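Local atomic coordinates of macrophomate synthase intermolecular Diels-Alderase (Macrophoma commelinae, PDB entry 1IZC), a protein that adopts a TIM-barrel fold of the HpcH/HpaI aldolase/citrate lyase family and holds a magnesium ion and pyruvic acid. Residues G26-A31 with G117-V122; V136-M139 with G145-S148; M139-I144 with Y169-S174. The protein carries 1 engineered substitution. All blocks are in the same frame, centred on the assembly; numbering follows the deposited sequence.

Contact 1 (G26-A31 with G117-V122)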
ATOM      1  N   GLY A  26     -25.989   1.902   8.819  1.00  9.52           N
ATOM      2  CA  GLY A  26     -26.981   2.741   9.459  1.00  9.09           C
ATOM      3  C   GLY A  26     -28.296   2.454   8.752  1.00 11.08           C
ATOM      4  O   GLY A  26     -28.316   1.800   7.700  1.00  8.63           O
ATOM      5  N   ASN A  27     -29.399   2.954   9.296  1.00 10.15           N
ATOM      6  CA  ASN A  27     -30.702   2.657   8.702  1.00  9.91           C
ATOM      7  C   ASN A  27     -31.121   3.540   7.528  1.00  9.64           C
ATOM      8  O   ASN A  27     -31.954   4.447   7.678  1.00 10.91           O
ATOM      9  CB  ASN A  27     -31.787   2.689   9.779  1.00 11.11           C
ATOM     10  CG  ASN A  27     -33.041   1.956   9.341  1.00 11.78           C
ATOM     11  OD1 ASN A  27     -33.226   1.698   8.153  1.00 10.76           O
ATOM     12  ND2 ASN A  27     -33.910   1.625  10.295  1.00 16.39           N
ATOM     13  N   LEU A  28     -30.563   3.259   6.353  1.00  6.88           N
ATOM     14  CA  LEU A  28     -30.897   4.024   5.158  1.00  9.67           C
ATOM     15  C   LEU A  28     -32.356   3.764   4.780  1.00 10.01           C
ATOM     16  O   LEU A  28     -33.035   4.642   4.246  1.00  9.25           O
ATOM     17  CB  LEU A  28     -29.957   3.651   3.999  1.00  8.24           C
ATOM     18  CG  LEU A  28     -30.268   4.267   2.629  1.00  7.10           C
ATOM     19  CD1 LEU A  28     -30.195   5.811   2.733  1.00  9.77           C
ATOM     20  CD2 LEU A  28     -29.281   3.741   1.580  1.00  9.34           C
ATOM     21  N   ARG A  29     -32.837   2.553   5.063  1.00  8.07           N
ATOM     22  CA  ARG A  29     -34.225   2.203   4.761  1.00  8.35           C
ATOM     23  C   ARG A  29     -35.170   3.231   5.407  1.00 11.61           C
ATOM     24  O   ARG A  29     -36.072   3.783   4.748  1.00 11.40           O
ATOM     25  CB  ARG A  29     -34.529   0.793   5.301  1.00 10.94           C
ATOM     26  CG  ARG A  29     -35.891   0.192   4.891  1.00 15.52           C
ATOM     27  CD  ARG A  29     -35.815  -0.532   3.531  1.00 19.16           C
ATOM     28  NE  ARG A  29     -34.837  -1.616   3.546  1.00 19.22           N
ATOM     29  CZ  ARG A  29     -35.032  -2.836   4.056  1.00 15.56           C
ATOM     30  NH1 ARG A  29     -36.194  -3.191   4.610  1.00 13.51           N
ATOM     31  NH2 ARG A  29     -34.041  -3.713   4.024  1.00 12.78           N
ATOM     32  N   GLN A  30     -34.958   3.495   6.695  1.00  9.62           N
ATOM     33  CA  GLN A  30     -35.804   4.439   7.413  1.00  9.75           C
ATOM     34  C   GLN A  30     -35.526   5.874   6.985  1.00 10.06           C
ATOM     35  O   GLN A  30     -36.438   6.698   6.915  1.00  9.75           O
ATOM     36  CB  GLN A  30     -35.601   4.311   8.926  1.00  9.63           C
ATOM     37  CG  GLN A  30     -36.653   5.066   9.732  1.00 10.39           C
ATOM     38  CD  GLN A  30     -38.054   4.551   9.427  1.00 14.30           C
ATOM     39  OE1 GLN A  30     -38.302   3.347   9.497  1.00 15.50           O
ATOM     40  NE2 GLN A  30     -38.969   5.452   9.079  1.00 14.59           N
ATOM     41  N   ALA A  31     -34.265   6.185   6.701  1.00  8.63           N
ATOM     42  CA  ALA A  31     -33.935   7.544   6.279  1.00 10.43           C
ATOM     43  C   ALA A  31     -34.705   7.892   5.014  1.00 10.98           C
ATOM     44  O   ALA A  31     -35.216   9.006   4.873  1.00 10.03           O
ATOM     45  CB  ALA A  31     -32.428   7.679   6.031  1.00  9.08           C
ATOM     46  N   GLY A 117     -20.175  -2.395   5.956  1.00  8.54           N
ATOM     47  CA  GLY A 117     -21.184  -1.511   6.513  1.00  8.50           C
ATOM     48  C   GLY A 117     -21.972  -0.633   5.555  1.00  7.11           C
ATOM     49  O   GLY A 117     -22.633   0.303   5.987  1.00  9.83           O
ATOM     50  N   ALA A 118     -21.917  -0.912   4.257  1.00  6.93           N
ATOM     51  CA  ALA A 118     -22.678  -0.090   3.313  1.00  6.85           C
ATOM     52  C   ALA A 118     -24.168  -0.290   3.564  1.00  7.45           C
ATOM     53  O   ALA A 118     -24.618  -1.422   3.738  1.00  9.03           O
ATOM     54  CB  ALA A 118     -22.337  -0.474   1.871  1.00  6.93           C
ATOM     55  N   ALA A 119     -24.928   0.803   3.561  1.00  6.06           N
ATOM     56  CA  ALA A 119     -26.378   0.730   3.802  1.00  8.06           C
ATOM     57  C   ALA A 119     -27.190   0.703   2.512  1.00 10.49           C
ATOM     58  O   ALA A 119     -28.380   0.404   2.530  1.00 10.47           O
ATOM     59  CB  ALA A 119     -26.820   1.916   4.669  1.00  8.45           C
ATOM     60  N   GLY A 120     -26.548   1.020   1.399  1.00  8.71           N
ATOM     61  CA  GLY A 120     -27.236   1.022   0.118  1.00  8.74           C
ATOM     62  C   GLY A 120     -26.326   0.537  -0.999  1.00 10.39           C
ATOM     63  O   GLY A 120     -25.123   0.825  -1.019  1.00  7.21           O
ATOM     64  N   ILE A 121     -26.900  -0.216  -1.928  1.00  7.53           N
ATOM     65  CA  ILE A 121     -26.159  -0.723  -3.070  1.00  8.52           C
ATOM     66  C   ILE A 121     -26.875  -0.258  -4.335  1.00  8.72           C
ATOM     67  O   ILE A 121     -28.079  -0.479  -4.492  1.00  8.74           O
ATOM     68  CB  ILE A 121     -26.107  -2.271  -3.069  1.00  8.16           C
ATOM     69  CG1 ILE A 121     -25.389  -2.784  -1.815  1.00  6.96           C
ATOM     70  CG2 ILE A 121     -25.441  -2.780  -4.333  1.00  9.47           C
ATOM     71  CD1 ILE A 121     -23.878  -2.465  -1.742  1.00  8.19           C
ATOM     72  N   VAL A 122     -26.135   0.403  -5.220  1.00  8.57           N
ATOM     73  CA  VAL A 122     -26.680   0.851  -6.495  1.00  9.02           C
ATOM     74  C   VAL A 122     -26.173  -0.132  -7.551  1.00 10.43           C
ATOM     75  O   VAL A 122     -24.969  -0.404  -7.651  1.00  8.69           O
ATOM     76  CB  VAL A 122     -26.223   2.290  -6.844  1.00  7.98           C
ATOM     77  CG1 VAL A 122     -26.662   2.641  -8.278  1.00  9.94           C
ATOM     78  CG2 VAL A 122     -26.816   3.278  -5.836  1.00  9.54           C
TER
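Ala119 and Leu28 contribute most of this buried contact, in which the first turn of helix 28-37 meets the start of strand 120-123, a stave of the eight-stranded parallel TIM barrel. Their CA atoms lie 5.8 Å apart, and both CB atoms point across the gap, so that Leu28 CB rests 3.6 Å from Ala119 CB. The leucine's chi1 of 174° swings CG away from the backbone N and carries the branched end further along the strand. There one methyl, CD2, faces the main chain, 3.6 Å from Ala119 O and 3.7 Å from Gly120 CA; the glycine has no side chain, which lets this methyl come close to the main chain. Leu28 also touches Leu97 and Ile99 of strand 97-101 and Cys179 of strand 179-184. One side chain therefore meets three neighbouring strands, consistent with the first turn of helix 28-37 packing at the N-terminal ends of these strands.

One segment begins a helix, the other follows one. Asn27 is the N-cap of helix 28-37, its OD1 accepting from Gln30 N at 2.9 Å, with the donor 62° above the carbonyl plane. Gly117, at positive phi, closes helix 107-116 in a Schellman motif just before the chain enters the barrel strand. Gly26 is the third main contributor, through its carbonyl: Gly26 O is 3.4 Å from Ala119 CB. That same oxygen accepts a 3.0 Å bond from Leu28 N, closing an inverse gamma turn centred on Asn27.

Contact 2 (V136-M139 with G145-S148)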
ATOM      1  N   VAL A 136     -30.687  -9.326  -4.836  1.00 10.60           N
ATOM      2  CA  VAL A 136     -31.411  -9.578  -3.599  1.00 11.61           C
ATOM      3  C   VAL A 136     -30.849 -10.849  -2.953  1.00 11.84           C
ATOM      4  O   VAL A 136     -30.608 -10.886  -1.742  1.00 13.53           O
ATOM      5  CB  VAL A 136     -32.913  -9.737  -3.868  1.00 11.21           C
ATOM      6  CG1 VAL A 136     -33.651 -10.130  -2.581  1.00 12.54           C
ATOM      7  CG2 VAL A 136     -33.464  -8.435  -4.409  1.00 13.09           C
ATOM      8  N   LYS A 137     -30.609 -11.882  -3.757  1.00 12.54           N
ATOM      9  CA  LYS A 137     -30.078 -13.136  -3.218  1.00 12.09           C
ATOM     10  C   LYS A 137     -28.747 -12.955  -2.496  1.00 12.88           C
ATOM     11  O   LYS A 137     -28.522 -13.549  -1.441  1.00 14.28           O
ATOM     12  CB  LYS A 137     -29.885 -14.179  -4.332  1.00 16.79           C
ATOM     13  CG  LYS A 137     -31.167 -14.659  -4.998  1.00 19.99           C
ATOM     14  CD  LYS A 137     -30.831 -15.606  -6.151  1.00 26.98           C
ATOM     15  CE  LYS A 137     -32.073 -15.989  -6.954  1.00 28.90           C
ATOM     16  NZ  LYS A 137     -31.696 -16.721  -8.206  1.00 28.11           N
ATOM     17  N   GLU A 138     -27.867 -12.131  -3.058  1.00 12.74           N
ATOM     18  CA  GLU A 138     -26.550 -11.924  -2.461  1.00 12.82           C
ATOM     19  C   GLU A 138     -26.487 -10.867  -1.363  1.00 11.45           C
ATOM     20  O   GLU A 138     -25.551 -10.860  -0.557  1.00 12.99           O
ATOM     21  CB  GLU A 138     -25.540 -11.552  -3.551  1.00 17.32           C
ATOM     22  CG  GLU A 138     -25.303 -12.635  -4.597  1.00 25.78           C
ATOM     23  CD  GLU A 138     -24.827 -13.936  -3.977  1.00 38.01           C
ATOM     24  OE1 GLU A 138     -23.914 -13.890  -3.121  1.00 47.26           O
ATOM     25  OE2 GLU A 138     -25.360 -15.004  -4.346  1.00 42.74           O
ATOM     26  N   MET A 139     -27.477  -9.984  -1.327  1.00 11.52           N
ATOM     27  CA  MET A 139     -27.493  -8.884  -0.366  1.00 10.24           C
ATOM     28  C   MET A 139     -28.162  -9.128   0.968  1.00 11.88           C
ATOM     29  O   MET A 139     -27.875  -8.449   1.958  1.00 10.68           O
ATOM     30  CB  MET A 139     -28.155  -7.668  -1.000  1.00 10.18           C
ATOM     31  CG  MET A 139     -27.295  -6.946  -2.016  1.00 11.32           C
ATOM     32  SD  MET A 139     -28.147  -5.568  -2.802  1.00 10.38           S
ATOM     33  CE  MET A 139     -28.418  -4.470  -1.352  1.00  8.19           C
ATOM     34  N   GLY A 145     -32.744 -13.782   1.297  1.00 16.37           N
ATOM     35  CA  GLY A 145     -31.803 -14.169   0.267  1.00 18.25           C
ATOM     36  C   GLY A 145     -30.914 -15.298   0.743  1.00 16.82           C
ATOM     37  O   GLY A 145     -31.339 -16.135   1.541  1.00 14.96           O
ATOM     38  N   ARG A 146     -29.675 -15.327   0.263  1.00 11.20           N
ATOM     39  CA  ARG A 146     -28.744 -16.365   0.667  1.00 15.49           C
ATOM     40  C   ARG A 146     -27.367 -15.787   0.928  1.00 14.20           C
ATOM     41  O   ARG A 146     -26.350 -16.472   0.803  1.00 14.22           O
ATOM     42  CB  ARG A 146     -28.674 -17.467  -0.392  1.00 24.02           C
ATOM     43  CG  ARG A 146     -28.361 -17.001  -1.794  1.00 30.34           C
ATOM     44  CD  ARG A 146     -28.705 -18.110  -2.792  1.00 41.36           C
ATOM     45  NE  ARG A 146     -28.488 -17.695  -4.174  1.00 47.83           N
ATOM     46  CZ  ARG A 146     -27.295 -17.414  -4.685  1.00 46.31           C
ATOM     47  NH1 ARG A 146     -26.212 -17.510  -3.925  1.00 45.61           N
ATOM     48  NH2 ARG A 146     -27.187 -17.026  -5.950  1.00 46.99           N
ATOM     49  N   ARG A 147     -27.344 -14.513   1.303  1.00 11.77           N
ATOM     50  CA  ARG A 147     -26.086 -13.840   1.601  1.00 12.28           C
ATOM     51  C   ARG A 147     -25.294 -14.660   2.608  1.00 12.81           C
ATOM     52  O   ARG A 147     -25.845 -15.192   3.572  1.00 12.19           O
ATOM     53  CB  ARG A 147     -26.346 -12.443   2.174  1.00 11.50           C
ATOM     54  CG  ARG A 147     -25.064 -11.725   2.640  1.00 14.87           C
ATOM     55  CD  ARG A 147     -25.369 -10.363   3.245  1.00 12.97           C
ATOM     56  NE  ARG A 147     -24.170  -9.759   3.827  1.00 11.81           N
ATOM     57  CZ  ARG A 147     -24.181  -8.679   4.608  1.00 14.99           C
ATOM     58  NH1 ARG A 147     -25.326  -8.081   4.888  1.00 14.89           N
ATOM     59  NH2 ARG A 147     -23.054  -8.221   5.136  1.00 13.18           N
ATOM     60  N   SER A 148     -23.989 -14.753   2.374  1.00 13.47           N
ATOM     61  CA  SER A 148     -23.105 -15.491   3.256  1.00 11.79           C
ATOM     62  C   SER A 148     -22.719 -14.641   4.455  1.00 16.51           C
ATOM     63  O   SER A 148     -22.366 -13.467   4.324  1.00 15.15           O
ATOM     64  CB  SER A 148     -21.848 -15.917   2.499  1.00 14.70           C
ATOM     65  OG  SER A 148     -20.977 -16.633   3.349  1.00 12.39           O
TER
HETATM   66  O   HOH W   1     -22.850 -13.793   0.127  1.00 32.03           O
HETATM   67  O   HOH W   2     -28.123  -7.856   4.587  1.00 29.51           O
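Val136 brings only its carbonyl to Gly145, Val136 O lying 4.0 Å from Gly145 CA, where the loop after barrel helix 129-139 doubles back on the helix's last turn. Lys137 follows with the one direct backbone bond: Arg146 N donates to Lys137 O at 2.7 Å, nearly straight (167°), in the carbonyl plane and on a lone pair. The aliphatic part of Lys137 crosses the arginine side chain at a slant, Lys137 CD being 3.7 Å from Arg146 NE, while its amino group pairs with Glu134. Glu138 starts away from the loop, but a bend at chi2 (-58°) swings its carboxylate back to a salt bridge, Glu138 OE2 to Arg146 NH1 at 2.7 Å. The oxygen lies over a guanidinium face, 3.1 Å from Arg146 CZ, and the two planes are 69° apart. At Met139 the extended Arg147 passes the helix end, Arg147 CD 3.4 Å from Met139 O; water 2 joins that oxygen (2.7 Å) to the in-plane edge of the guanidinium at Arg147 NH1 (2.8 Å). Arg147 NH2 pairs with Asp115. The Arg146 charge is thus met by Glu138, while that of Arg147, linked through water to a C-terminal helix carbonyl, would probably be favoured by the helix end.

Contact 3 (M139-I144 with Y169-S174)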
ATOM      1  N   MET A 139     -27.477  -9.984  -1.327  1.00 11.52           N
ATOM      2  CA  MET A 139     -27.493  -8.884  -0.366  1.00 10.24           C
ATOM      3  C   MET A 139     -28.162  -9.128   0.968  1.00 11.88           C
ATOM      4  O   MET A 139     -27.875  -8.449   1.958  1.00 10.68           O
ATOM      5  CB  MET A 139     -28.155  -7.668  -1.000  1.00 10.18           C
ATOM      6  CG  MET A 139     -27.295  -6.946  -2.016  1.00 11.32           C
ATOM      7  SD  MET A 139     -28.147  -5.568  -2.802  1.00 10.38           S
ATOM      8  CE  MET A 139     -28.418  -4.470  -1.352  1.00  8.19           C
ATOM      9  N   TYR A 140     -29.068 -10.089   1.004  1.00 10.67           N
ATOM     10  CA  TYR A 140     -29.797 -10.333   2.229  1.00 10.58           C
ATOM     11  C   TYR A 140     -29.688 -11.763   2.697  1.00  9.52           C
ATOM     12  O   TYR A 140     -29.591 -12.688   1.888  1.00 10.77           O
ATOM     13  CB  TYR A 140     -31.276  -9.962   2.032  1.00  9.99           C
ATOM     14  CG  TYR A 140     -31.489  -8.517   1.623  1.00 12.28           C
ATOM     15  CD1 TYR A 140     -31.555  -8.151   0.277  1.00 10.27           C
ATOM     16  CD2 TYR A 140     -31.591  -7.511   2.586  1.00 11.66           C
ATOM     17  CE1 TYR A 140     -31.716  -6.813  -0.104  1.00 10.95           C
ATOM     18  CE2 TYR A 140     -31.745  -6.173   2.220  1.00 12.84           C
ATOM     19  CZ  TYR A 140     -31.808  -5.830   0.875  1.00 10.39           C
ATOM     20  OH  TYR A 140     -31.954  -4.500   0.529  1.00 10.05           O
ATOM     21  N   TYR A 141     -29.693 -11.932   4.013  1.00 11.03           N
ATOM     22  CA  TYR A 141     -29.628 -13.258   4.612  1.00 11.24           C
ATOM     23  C   TYR A 141     -30.976 -13.951   4.478  1.00 10.55           C
ATOM     24  O   TYR A 141     -31.999 -13.303   4.267  1.00 12.28           O
ATOM     25  CB  TYR A 141     -29.308 -13.145   6.102  1.00  9.78           C
ATOM     26  CG  TYR A 141     -27.976 -12.510   6.389  1.00 11.29           C
ATOM     27  CD1 TYR A 141     -26.794 -13.179   6.092  1.00 13.57           C
ATOM     28  CD2 TYR A 141     -27.897 -11.248   6.970  1.00 13.11           C
ATOM     29  CE1 TYR A 141     -25.559 -12.610   6.369  1.00 16.20           C
ATOM     30  CE2 TYR A 141     -26.666 -10.669   7.251  1.00 13.18           C
ATOM     31  CZ  TYR A 141     -25.509 -11.354   6.951  1.00 15.23           C
ATOM     32  OH  TYR A 141     -24.299 -10.792   7.257  1.00 15.15           O
ATOM     33  N   GLY A 142     -30.966 -15.271   4.588  1.00 13.96           N
ATOM     34  CA  GLY A 142     -32.217 -16.002   4.540  1.00 12.82           C
ATOM     35  C   GLY A 142     -33.053 -15.482   5.697  1.00 16.15           C
ATOM     36  O   GLY A 142     -32.504 -15.043   6.712  1.00 17.76           O
ATOM     37  N   PRO A 143     -34.386 -15.544   5.604  1.00 18.21           N
ATOM     38  CA  PRO A 143     -35.190 -16.072   4.499  1.00 17.66           C
ATOM     39  C   PRO A 143     -35.321 -15.195   3.252  1.00 17.63           C
ATOM     40  O   PRO A 143     -35.899 -15.621   2.260  1.00 18.67           O
ATOM     41  CB  PRO A 143     -36.544 -16.314   5.161  1.00 16.44           C
ATOM     42  CG  PRO A 143     -36.630 -15.163   6.124  1.00 18.09           C
ATOM     43  CD  PRO A 143     -35.244 -15.112   6.726  1.00 19.17           C
ATOM     44  N   ILE A 144     -34.783 -13.982   3.286  1.00 15.52           N
ATOM     45  CA  ILE A 144     -34.909 -13.092   2.138  1.00 17.20           C
ATOM     46  C   ILE A 144     -33.998 -13.489   0.982  1.00 18.63           C
ATOM     47  O   ILE A 144     -34.427 -13.538  -0.180  1.00 20.93           O
ATOM     48  CB  ILE A 144     -34.623 -11.632   2.549  1.00 17.75           C
ATOM     49  CG1 ILE A 144     -35.592 -11.224   3.667  1.00 21.82           C
ATOM     50  CG2 ILE A 144     -34.743 -10.711   1.331  1.00 18.15           C
ATOM     51  CD1 ILE A 144     -35.401  -9.804   4.178  1.00 23.95           C
ATOM     52  N   TYR A 169     -25.885 -11.570  15.859  1.00 22.66           N
ATOM     53  CA  TYR A 169     -25.173 -11.667  14.603  1.00 17.22           C
ATOM     54  C   TYR A 169     -25.526 -10.547  13.642  1.00 14.54           C
ATOM     55  O   TYR A 169     -25.053 -10.506  12.506  1.00 13.99           O
ATOM     56  CB  TYR A 169     -25.438 -13.039  14.009  1.00 26.95           C
ATOM     57  CG  TYR A 169     -25.055 -14.097  15.015  1.00 30.74           C
ATOM     58  CD1 TYR A 169     -25.979 -14.561  15.958  1.00 32.12           C
ATOM     59  CD2 TYR A 169     -23.736 -14.538  15.112  1.00 24.84           C
ATOM     60  CE1 TYR A 169     -25.593 -15.435  16.981  1.00 34.58           C
ATOM     61  CE2 TYR A 169     -23.336 -15.404  16.130  1.00 33.50           C
ATOM     62  CZ  TYR A 169     -24.267 -15.847  17.062  1.00 31.47           C
ATOM     63  OH  TYR A 169     -23.862 -16.679  18.087  1.00 36.29           O
ATOM     64  N   ASN A 170     -26.359  -9.634  14.125  1.00 12.84           N
ATOM     65  CA  ASN A 170     -26.781  -8.480  13.350  1.00 10.61           C
ATOM     66  C   ASN A 170     -27.443  -8.834  12.025  1.00 14.17           C
ATOM     67  O   ASN A 170     -27.374  -8.093  11.049  1.00 10.67           O
ATOM     68  CB  ASN A 170     -25.577  -7.537  13.152  1.00 11.02           C
ATOM     69  CG  ASN A 170     -25.447  -6.529  14.292  1.00 11.94           C
ATOM     70  OD1 ASN A 170     -26.160  -5.534  14.319  1.00 12.52           O
ATOM     71  ND2 ASN A 170     -24.550  -6.797  15.248  1.00 11.34           N
ATOM     72  N   VAL A 171     -28.098  -9.987  11.996  1.00 12.75           N
ATOM     73  CA  VAL A 171     -28.814 -10.397  10.802  1.00 14.91           C
ATOM     74  C   VAL A 171     -30.017  -9.471  10.607  1.00 12.27           C
ATOM     75  O   VAL A 171     -30.361  -9.124   9.482  1.00 14.19           O
ATOM     76  CB  VAL A 171     -29.305 -11.859  10.935  1.00 13.68           C
ATOM     77  CG1 VAL A 171     -30.406 -12.141   9.923  1.00 19.59           C
ATOM     78  CG2 VAL A 171     -28.136 -12.804  10.710  1.00 16.78           C
ATOM     79  N   ALA A 172     -30.654  -9.069  11.702  1.00 13.37           N
ATOM     80  CA  ALA A 172     -31.813  -8.184  11.616  1.00 14.85           C
ATOM     81  C   ALA A 172     -31.357  -6.807  11.146  1.00 14.50           C
ATOM     82  O   ALA A 172     -32.008  -6.157  10.326  1.00 12.54           O
ATOM     83  CB  ALA A 172     -32.504  -8.073  12.987  1.00 15.00           C
ATOM     84  N   THR A 173     -30.227  -6.364  11.685  1.00 11.49           N
ATOM     85  CA  THR A 173     -29.679  -5.063  11.311  1.00 11.28           C
ATOM     86  C   THR A 173     -29.500  -5.019   9.806  1.00 13.81           C
ATOM     87  O   THR A 173     -29.964  -4.093   9.125  1.00 12.56           O
ATOM     88  CB  THR A 173     -28.316  -4.847  11.972  1.00  9.12           C
ATOM     89  OG1 THR A 173     -28.487  -4.819  13.388  1.00 11.38           O
ATOM     90  CG2 THR A 173     -27.691  -3.528  11.498  1.00  9.48           C
ATOM     91  N   SER A 174     -28.829  -6.035   9.281  1.00 12.01           N
ATOM     92  CA  SER A 174     -28.572  -6.096   7.858  1.00 14.22           C
ATOM     93  C   SER A 174     -29.827  -6.188   7.005  1.00 16.24           C
ATOM     94  O   SER A 174     -29.984  -5.460   6.023  1.00 15.53           O
ATOM     95  CB  SER A 174     -27.652  -7.276   7.556  1.00 12.41           C
ATOM     96  OG  SER A 174     -26.376  -7.064   8.157  1.00 16.48           O
TER
HETATM   97  O   HOH W   3     -24.442  -8.723   8.946  1.00 16.57           O
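Ser174 OG and Tyr141 OH are bridged by water 3, which lies 2.7 Å from Ser174 OG and 2.7 Å from Tyr141 OH. Besides this water link, the tyrosine makes direct contacts on two sides of its ring. Ser174 CB comes at the edge, near the ring plane, 3.5 Å from Tyr141 CE2. Val171 CG2 lies over one face, 4.0 Å above the plane and offset toward the rim, with Val171 CG1 4.0 Å from Tyr141 CD2. A chi1 of -62°, which places CG beside the backbone N, directs the ring to this first turn of the helix.

In the TIM barrel, helix 171-177 leads into strand 179-184, and the loop after helix 129-139 lies along it here. The Tyr141 side chain is about 9 Å from a bound magnesium ion and packs on Ile214 of the second subunit. Asn170, the N-cap residue, turns OD1 to a side chain and not to a backbone N-H: Thr173 OG1 donates to Asn170 OD1 at 2.6 Å, the donor tilted 17° from the carbonyl plane. Tyr140 adds a looser, oblique approach of CE2 to Ser174 O at 4.3 Å, while its hydroxyl bonds Val178 O.

Both segments of contact 1 precede those of contacts 2 and 3, which both start from the end of helix 129-139 and share Met139. Their centres are about 8 Å apart, against about 16 Å from contact 1 to contact 2 and about 13 Å to contact 3. Met139 is also the tie inward: its CE lies 3.5 Å from Ile121 CG1, joining strand 120-123 to the helix that follows it. Arg147 N and Tyr140 O, at 3.0 Å, probably form a hydrogen bond between contacts 2 and 3. Contact 1 touches no other chain; contacts 2 and 3 meet the second subunit, whose magnesium ligand Asp211 hydrogen-bonds Ser148 OG, so the loop after helix 129-139 borders the neighbouring metal site.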